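Local structure of putative lipoprotein GNA1162 (Neisseria meningitidis, 4HRV) at residues Pro13-Glu24 / Leu42-Val55. The protein is a putative lipoprotein of unestablished function, whose folded part belongs to the GNA1162-like (DUF799) family of the TolB_N clan. The protein carries 3 engineered substitutions. Numbering follows the deposited sequence.
Sequences PASILVVPPLNE and LSEAGYYVFPAAVV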
ATOM      1  N   PRO B  13      -5.395 -22.348   4.175  1.00 82.41           N
ATOM      2  CA  PRO B  13      -4.671 -22.190   5.443  1.00 79.44           C
ATOM      3  C   PRO B  13      -5.442 -21.316   6.437  1.00 75.88           C
ATOM      4  O   PRO B  13      -5.829 -20.199   6.092  1.00 79.55           O
ATOM      5  CB  PRO B  13      -3.382 -21.487   5.012  1.00 79.23           C
ATOM      6  CG  PRO B  13      -3.783 -20.694   3.804  1.00 80.33           C
ATOM      7  CD  PRO B  13      -4.804 -21.540   3.091  1.00 82.16           C
ATOM      8  N   ALA B  14      -5.662 -21.813   7.652  1.00 67.70           N
ATOM      9  CA  ALA B  14      -6.364 -21.027   8.665  1.00 58.12           C
ATOM     10  C   ALA B  14      -5.384 -20.333   9.612  1.00 49.04           C
ATOM     11  O   ALA B  14      -5.452 -19.112   9.783  1.00 50.71           O
ATOM     12  CB  ALA B  14      -7.375 -21.888   9.438  1.00 52.50           C
ATOM     13  N   SER B  15      -4.468 -21.096  10.204  1.00 43.55           N
ATOM     14  CA  SER B  15      -3.508 -20.526  11.157  1.00 40.62           C
ATOM     15  C   SER B  15      -2.163 -20.143  10.528  1.00 39.58           C
ATOM     16  O   SER B  15      -1.522 -20.937   9.850  1.00 37.33           O
ATOM     17  CB  SER B  15      -3.285 -21.459  12.350  1.00 37.91           C
ATOM     18  OG  SER B  15      -2.537 -22.603  11.996  1.00 41.06           O
ATOM     19  N   ILE B  16      -1.735 -18.917  10.786  1.00 37.15           N
ATOM     20  CA  ILE B  16      -0.538 -18.393  10.156  1.00 34.47           C
ATOM     21  C   ILE B  16       0.467 -17.918  11.185  1.00 35.82           C
ATOM     22  O   ILE B  16       0.163 -17.044  12.003  1.00 35.22           O
ATOM     23  CB  ILE B  16      -0.870 -17.215   9.251  1.00 32.17           C
ATOM     24  CG1 ILE B  16      -1.742 -17.671   8.081  1.00 34.59           C
ATOM     25  CG2 ILE B  16       0.399 -16.545   8.746  1.00 29.45           C
ATOM     26  CD1 ILE B  16      -2.111 -16.517   7.144  1.00 36.32           C
ATOM     27  N   LEU B  17       1.663 -18.496  11.113  1.00 32.70           N
ATOM     28  CA  LEU B  17       2.813 -18.030  11.874  1.00 33.32           C
ATOM     29  C   LEU B  17       3.547 -16.945  11.083  1.00 33.13           C
ATOM     30  O   LEU B  17       4.047 -17.185   9.980  1.00 29.74           O
ATOM     31  CB  LEU B  17       3.772 -19.198  12.161  1.00 32.75           C
ATOM     32  CG  LEU B  17       5.055 -18.859  12.924  1.00 35.64           C
ATOM     33  CD1 LEU B  17       4.717 -18.368  14.317  1.00 37.21           C
ATOM     34  CD2 LEU B  17       6.011 -20.066  13.000  1.00 32.52           C
ATOM     35  N   VAL B  18       3.590 -15.740  11.635  1.00 28.69           N
ATOM     36  CA  VAL B  18       4.430 -14.702  11.070  1.00 26.41           C
ATOM     37  C   VAL B  18       5.736 -14.654  11.835  1.00 28.70           C
ATOM     38  O   VAL B  18       5.764 -14.376  13.039  1.00 28.21           O
ATOM     39  CB  VAL B  18       3.749 -13.320  11.078  1.00 26.43           C
ATOM     40  CG1 VAL B  18       4.565 -12.344  10.235  1.00 25.82           C
ATOM     41  CG2 VAL B  18       2.316 -13.449  10.541  1.00 26.59           C
ATOM     42  N   VAL B  19       6.825 -14.962  11.140  1.00 32.16           N
ATOM     43  CA  VAL B  19       8.130 -14.938  11.779  1.00 30.88           C
ATOM     44  C   VAL B  19       8.697 -13.524  11.678  1.00 30.22           C
ATOM     45  O   VAL B  19       8.283 -12.751  10.818  1.00 30.04           O
ATOM     46  CB  VAL B  19       9.117 -15.946  11.155  1.00 29.80           C
ATOM     47  CG1 VAL B  19       8.638 -17.395  11.384  1.00 27.86           C
ATOM     48  CG2 VAL B  19       9.330 -15.645   9.698  1.00 26.97           C
ATOM     49  N   PRO B  20       9.622 -13.175  12.581  1.00 33.38           N
ATOM     50  CA  PRO B  20      10.277 -11.866  12.523  1.00 35.37           C
ATOM     51  C   PRO B  20      10.779 -11.591  11.118  1.00 35.38           C
ATOM     52  O   PRO B  20      11.487 -12.418  10.543  1.00 32.70           O
ATOM     53  CB  PRO B  20      11.452 -12.025  13.485  1.00 38.66           C
ATOM     54  CG  PRO B  20      10.966 -12.995  14.496  1.00 36.32           C
ATOM     55  CD  PRO B  20      10.040 -13.953  13.758  1.00 33.84           C
ATOM     56  N   PRO B  21      10.405 -10.437  10.549  1.00 31.05           N
ATOM     57  CA  PRO B  21      10.810 -10.162   9.171  1.00 33.67           C
ATOM     58  C   PRO B  21      12.313  -9.974   9.016  1.00 30.64           C
ATOM     59  O   PRO B  21      12.978  -9.488   9.926  1.00 35.76           O
ATOM     60  CB  PRO B  21      10.052  -8.864   8.837  1.00 38.93           C
ATOM     61  CG  PRO B  21       8.846  -8.902   9.746  1.00 41.19           C
ATOM     62  CD  PRO B  21       9.400  -9.474  11.032  1.00 37.41           C
ATOM     63  N   LEU B  22      12.834 -10.385   7.866  1.00 30.15           N
ATOM     64  CA  LEU B  22      14.234 -10.197   7.532  1.00 35.13           C
ATOM     65  C   LEU B  22      14.445  -8.755   7.111  1.00 35.76           C
ATOM     66  O   LEU B  22      13.630  -8.179   6.382  1.00 36.86           O
ATOM     67  CB  LEU B  22      14.618 -11.088   6.358  1.00 39.45           C
ATOM     68  CG  LEU B  22      15.472 -12.328   6.564  1.00 48.73           C
ATOM     69  CD1 LEU B  22      15.997 -12.765   5.204  1.00 50.43           C
ATOM     70  CD2 LEU B  22      16.615 -12.059   7.554  1.00 47.25           C
ATOM     71  N   ASN B  23      15.543  -8.166   7.555  1.00 37.48           N
ATOM     72  CA  ASN B  23      15.870  -6.808   7.149  1.00 41.26           C
ATOM     73  C   ASN B  23      17.038  -6.848   6.180  1.00 44.69           C
ATOM     74  O   ASN B  23      18.158  -7.173   6.568  1.00 47.36           O
ATOM     75  CB  ASN B  23      16.219  -5.957   8.373  1.00 44.19           C
ATOM     76  CG  ASN B  23      16.319  -4.465   8.055  1.00 46.94           C
ATOM     77  OD1 ASN B  23      16.238  -4.045   6.896  1.00 46.95           O
ATOM     78  ND2 ASN B  23      16.505  -3.661   9.093  1.00 48.12           N
ATOM     79  N   GLU B  24      16.775  -6.542   4.916  1.00 45.66           N
ATOM     80  CA  GLU B  24      17.835  -6.495   3.919  1.00 51.39           C
ATOM     81  C   GLU B  24      18.098  -5.072   3.459  1.00 57.18           C
ATOM     82  O   GLU B  24      18.497  -4.840   2.320  1.00 62.46           O
ATOM     83  CB  GLU B  24      17.507  -7.401   2.735  1.00 52.39           C
ATOM     84  CG  GLU B  24      17.257  -8.826   3.155  1.00 53.73           C
ATOM     85  CD  GLU B  24      17.469  -9.828   2.039  1.00 56.97           C
ATOM     86  OE1 GLU B  24      17.335  -9.441   0.859  1.00 58.79           O
ATOM     87  OE2 GLU B  24      17.770 -11.007   2.350  1.00 56.46           O
ATOM     88  N   LEU B  42      -4.380  -9.409   9.114  1.00 40.27           N
ATOM     89  CA  LEU B  42      -4.534 -10.854   8.954  1.00 40.44           C
ATOM     90  C   LEU B  42      -5.805 -11.382   9.631  1.00 44.35           C
ATOM     91  O   LEU B  42      -6.507 -12.228   9.078  1.00 42.29           O
ATOM     92  CB  LEU B  42      -3.298 -11.617   9.467  1.00 37.46           C
ATOM     93  CG  LEU B  42      -2.031 -11.541   8.606  1.00 35.47           C
ATOM     94  CD1 LEU B  42      -0.878 -12.305   9.265  1.00 35.14           C
ATOM     95  CD2 LEU B  42      -2.306 -12.092   7.213  1.00 32.54           C
ATOM     96  N   SER B  43      -6.098 -10.890  10.829  1.00 47.02           N
ATOM     97  CA  SER B  43      -7.305 -11.317  11.521  1.00 52.20           C
ATOM     98  C   SER B  43      -8.537 -10.764  10.808  1.00 56.74           C
ATOM     99  O   SER B  43      -9.544 -11.454  10.664  1.00 60.51           O
ATOM    100  CB  SER B  43      -7.283 -10.874  12.983  1.00 53.79           C
ATOM    101  OG  SER B  43      -7.383  -9.467  13.086  1.00 56.61           O
ATOM    102  N   GLU B  44      -8.448  -9.522  10.345  1.00 57.00           N
ATOM    103  CA  GLU B  44      -9.551  -8.908   9.613  1.00 58.60           C
ATOM    104  C   GLU B  44      -9.818  -9.655   8.304  1.00 60.41           C
ATOM    105  O   GLU B  44     -10.922  -9.602   7.769  1.00 58.87           O
ATOM    106  CB  GLU B  44      -9.289  -7.418   9.369  1.00 58.22           C
ATOM    107  CG  GLU B  44      -9.313  -6.589  10.653  1.00 61.01           C
ATOM    108  CD  GLU B  44      -8.920  -5.133  10.442  1.00 64.99           C
ATOM    109  OE1 GLU B  44      -8.880  -4.380  11.444  1.00 65.96           O
ATOM    110  OE2 GLU B  44      -8.648  -4.740   9.285  1.00 64.97           O
ATOM    111  N   ALA B  45      -8.814 -10.374   7.807  1.00 60.00           N
ATOM    112  CA  ALA B  45      -8.991 -11.189   6.604  1.00 55.58           C
ATOM    113  C   ALA B  45      -9.438 -12.608   6.934  1.00 53.69           C
ATOM    114  O   ALA B  45      -9.635 -13.432   6.036  1.00 56.70           O
ATOM    115  CB  ALA B  45      -7.722 -11.203   5.763  1.00 54.91           C
ATOM    116  N   GLY B  46      -9.596 -12.898   8.222  1.00 49.37           N
ATOM    117  CA  GLY B  46     -10.135 -14.184   8.639  1.00 48.17           C
ATOM    118  C   GLY B  46      -9.147 -15.273   9.053  1.00 51.25           C
ATOM    119  O   GLY B  46      -9.563 -16.380   9.413  1.00 49.67           O
ATOM    120  N   TYR B  47      -7.848 -14.981   9.001  1.00 49.71           N
ATOM    121  CA  TYR B  47      -6.841 -15.953   9.455  1.00 46.44           C
ATOM    122  C   TYR B  47      -6.660 -15.911  10.967  1.00 45.19           C
ATOM    123  O   TYR B  47      -6.937 -14.902  11.610  1.00 43.42           O
ATOM    124  CB  TYR B  47      -5.478 -15.704   8.796  1.00 45.08           C
ATOM    125  CG  TYR B  47      -5.493 -15.765   7.291  1.00 45.35           C
ATOM    126  CD1 TYR B  47      -5.419 -16.978   6.626  1.00 48.62           C
ATOM    127  CD2 TYR B  47      -5.583 -14.605   6.535  1.00 47.75           C
ATOM    128  CE1 TYR B  47      -5.436 -17.039   5.245  1.00 50.10           C
ATOM    129  CE2 TYR B  47      -5.602 -14.653   5.156  1.00 49.50           C
ATOM    130  CZ  TYR B  47      -5.528 -15.871   4.516  1.00 50.57           C
ATOM    131  OH  TYR B  47      -5.548 -15.922   3.144  1.00 52.80           O
ATOM    132  N   TYR B  48      -6.177 -17.009  11.531  1.00 47.23           N
ATOM    133  CA  TYR B  48      -5.836 -17.036  12.946  1.00 47.13           C
ATOM    134  C   TYR B  48      -4.337 -16.812  13.089  1.00 42.74           C
ATOM    135  O   TYR B  48      -3.559 -17.445  12.389  1.00 40.78           O
ATOM    136  CB  TYR B  48      -6.250 -18.366  13.552  1.00 49.34           C
ATOM    137  CG  TYR B  48      -7.658 -18.753  13.168  1.00 58.19           C
ATOM    138  CD1 TYR B  48      -8.651 -17.788  13.051  1.00 59.84           C
ATOM    139  CD2 TYR B  48      -7.992 -20.079  12.895  1.00 62.67           C
ATOM    140  CE1 TYR B  48      -9.942 -18.129  12.686  1.00 65.31           C
ATOM    141  CE2 TYR B  48      -9.285 -20.432  12.530  1.00 67.19           C
ATOM    142  CZ  TYR B  48     -10.252 -19.448  12.427  1.00 70.05           C
ATOM    143  OH  TYR B  48     -11.539 -19.781  12.066  1.00 76.02           O
ATOM    144  N   VAL B  49      -3.940 -15.902  13.975  1.00 37.62           N
ATOM    145  CA  VAL B  49      -2.522 -15.570  14.150  1.00 41.51           C
ATOM    146  C   VAL B  49      -2.150 -15.409  15.625  1.00 42.25           C
ATOM    147  O   VAL B  49      -2.998 -15.064  16.443  1.00 48.46           O
ATOM    148  CB  VAL B  49      -2.165 -14.266  13.411  1.00 42.90           C
ATOM    149  CG1 VAL B  49      -0.685 -13.960  13.554  1.00 48.97           C
ATOM    150  CG2 VAL B  49      -2.553 -14.366  11.946  1.00 45.93           C
ATOM    151  N   PHE B  50      -0.880 -15.660  15.944  1.00 43.75           N
ATOM    152  CA  PHE B  50      -0.322 -15.489  17.288  1.00 42.74           C
ATOM    153  C   PHE B  50       0.140 -14.040  17.494  1.00 46.77           C
ATOM    154  O   PHE B  50       0.585 -13.386  16.544  1.00 44.71           O
ATOM    155  CB  PHE B  50       0.893 -16.416  17.480  1.00 50.72           C
ATOM    156  CG  PHE B  50       0.700 -17.826  16.952  1.00 56.90           C
ATOM    157  CD1 PHE B  50       0.711 -18.912  17.816  1.00 56.01           C
ATOM    158  CD2 PHE B  50       0.535 -18.067  15.591  1.00 59.16           C
ATOM    159  CE1 PHE B  50       0.541 -20.212  17.335  1.00 57.82           C
ATOM    160  CE2 PHE B  50       0.362 -19.365  15.104  1.00 57.00           C
ATOM    161  CZ  PHE B  50       0.366 -20.435  15.975  1.00 56.74           C
ATOM    162  N   PRO B  51       0.040 -13.527  18.731  1.00 45.43           N
ATOM    163  CA  PRO B  51       0.563 -12.184  19.002  1.00 48.17           C
ATOM    164  C   PRO B  51       2.071 -12.162  18.814  1.00 42.71           C
ATOM    165  O   PRO B  51       2.729 -13.185  18.989  1.00 43.89           O
ATOM    166  CB  PRO B  51       0.213 -11.955  20.475  1.00 51.28           C
ATOM    167  CG  PRO B  51      -0.887 -12.928  20.766  1.00 51.50           C
ATOM    168  CD  PRO B  51      -0.590 -14.123  19.917  1.00 49.44           C
ATOM    169  N   ALA B  52       2.607 -11.007  18.445  1.00 41.70           N
ATOM    170  CA  ALA B  52       4.029 -10.880  18.200  1.00 37.88           C
ATOM    171  C   ALA B  52       4.846 -11.208  19.448  1.00 38.84           C
ATOM    172  O   ALA B  52       5.885 -11.874  19.375  1.00 41.39           O
ATOM    173  CB  ALA B  52       4.347  -9.475  17.678  1.00 40.81           C
ATOM    174  N   ALA B  53       4.373 -10.762  20.605  1.00 38.65           N
ATOM    175  CA  ALA B  53       5.115 -10.982  21.840  1.00 40.95           C
ATOM    176  C   ALA B  53       5.239 -12.468  22.176  1.00 37.68           C
ATOM    177  O   ALA B  53       6.231 -12.910  22.733  1.00 34.01           O
ATOM    178  CB  ALA B  53       4.466 -10.233  22.992  1.00 46.57           C
ATOM    179  N   VAL B  54       4.211 -13.228  21.839  1.00 38.75           N
ATOM    180  CA  VAL B  54       4.199 -14.649  22.110  1.00 39.34           C
ATOM    181  C   VAL B  54       5.187 -15.374  21.208  1.00 35.93           C
ATOM    182  O   VAL B  54       5.946 -16.222  21.660  1.00 39.10           O
ATOM    183  CB  VAL B  54       2.787 -15.218  21.902  1.00 43.62           C
ATOM    184  CG1 VAL B  54       2.820 -16.707  21.914  1.00 39.81           C
ATOM    185  CG2 VAL B  54       1.853 -14.692  22.975  1.00 48.91           C
ATOM    186  N   VAL B  55       5.163 -15.035  19.927  1.00 37.38           N
ATOM    187  CA  VAL B  55       6.067 -15.640  18.959  1.00 37.69           C
ATOM    188  C   VAL B  55       7.531 -15.331  19.303  1.00 34.46           C
ATOM    189  O   VAL B  55       8.376 -16.230  19.383  1.00 32.48           O
ATOM    190  CB  VAL B  55       5.730 -15.138  17.535  1.00 37.39           C
ATOM    191  CG1 VAL B  55       6.739 -15.653  16.534  1.00 39.18           C
ATOM    192  CG2 VAL B  55       4.320 -15.575  17.145  1.00 41.26           C
TER
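Ile-16 and Tyr-47 meet where the short strand 48-49, outermost in the mixed sheet within this chain, pairs in parallel with strand 15-23; helices 34-37 and 39-44 link the two strands in a beta-alpha-beta crossover. Two backbone hydrogen bonds, both close to straight (N-H...O 166°), join the strands: Tyr-48 N donates to Ala-14 O at 2.8 Å, and Ile-16 N donates to Tyr-48 O, also at 2.8 Å. Ile-16 turns its CG1 branch beside its own backbone N (chi1 -65°) and, fully extended beyond it, lays CD1 over one face of the Tyr-47 ring. This CH-pi contact puts Ile-16 CD1 3.7 Å from the ring centroid, offset toward the CG-CD1 bond of the Tyr-47 ring. The carbonyl oxygens of Pro-13 and Ala-14 lie at the edge of the same ring, near its plane; Leu-141 of the second subunit also packs on Tyr-47, placing this corner at the dimer interface. Beyond Ile-16, Leu-42, from the last turn of helix 39-44, meets Val-18 tip to tip, resting its CD1 against Val-18 CG2 at 3.6 Å. Leu-17 crosses Val-55 of helix 52-61 on the other side of the strand, its CD1 4.0 Å from Val-55 CG2. Ile-16 O is buried without a hydrogen-bond partner, with carbon atoms of Val-49 and Phe-50 beside it: Val-49 CG1 lies 3.6 Å from Ile-16 O, and the edge of the Phe-50 ring brings CD2 to 3.7 Å from that oxygen.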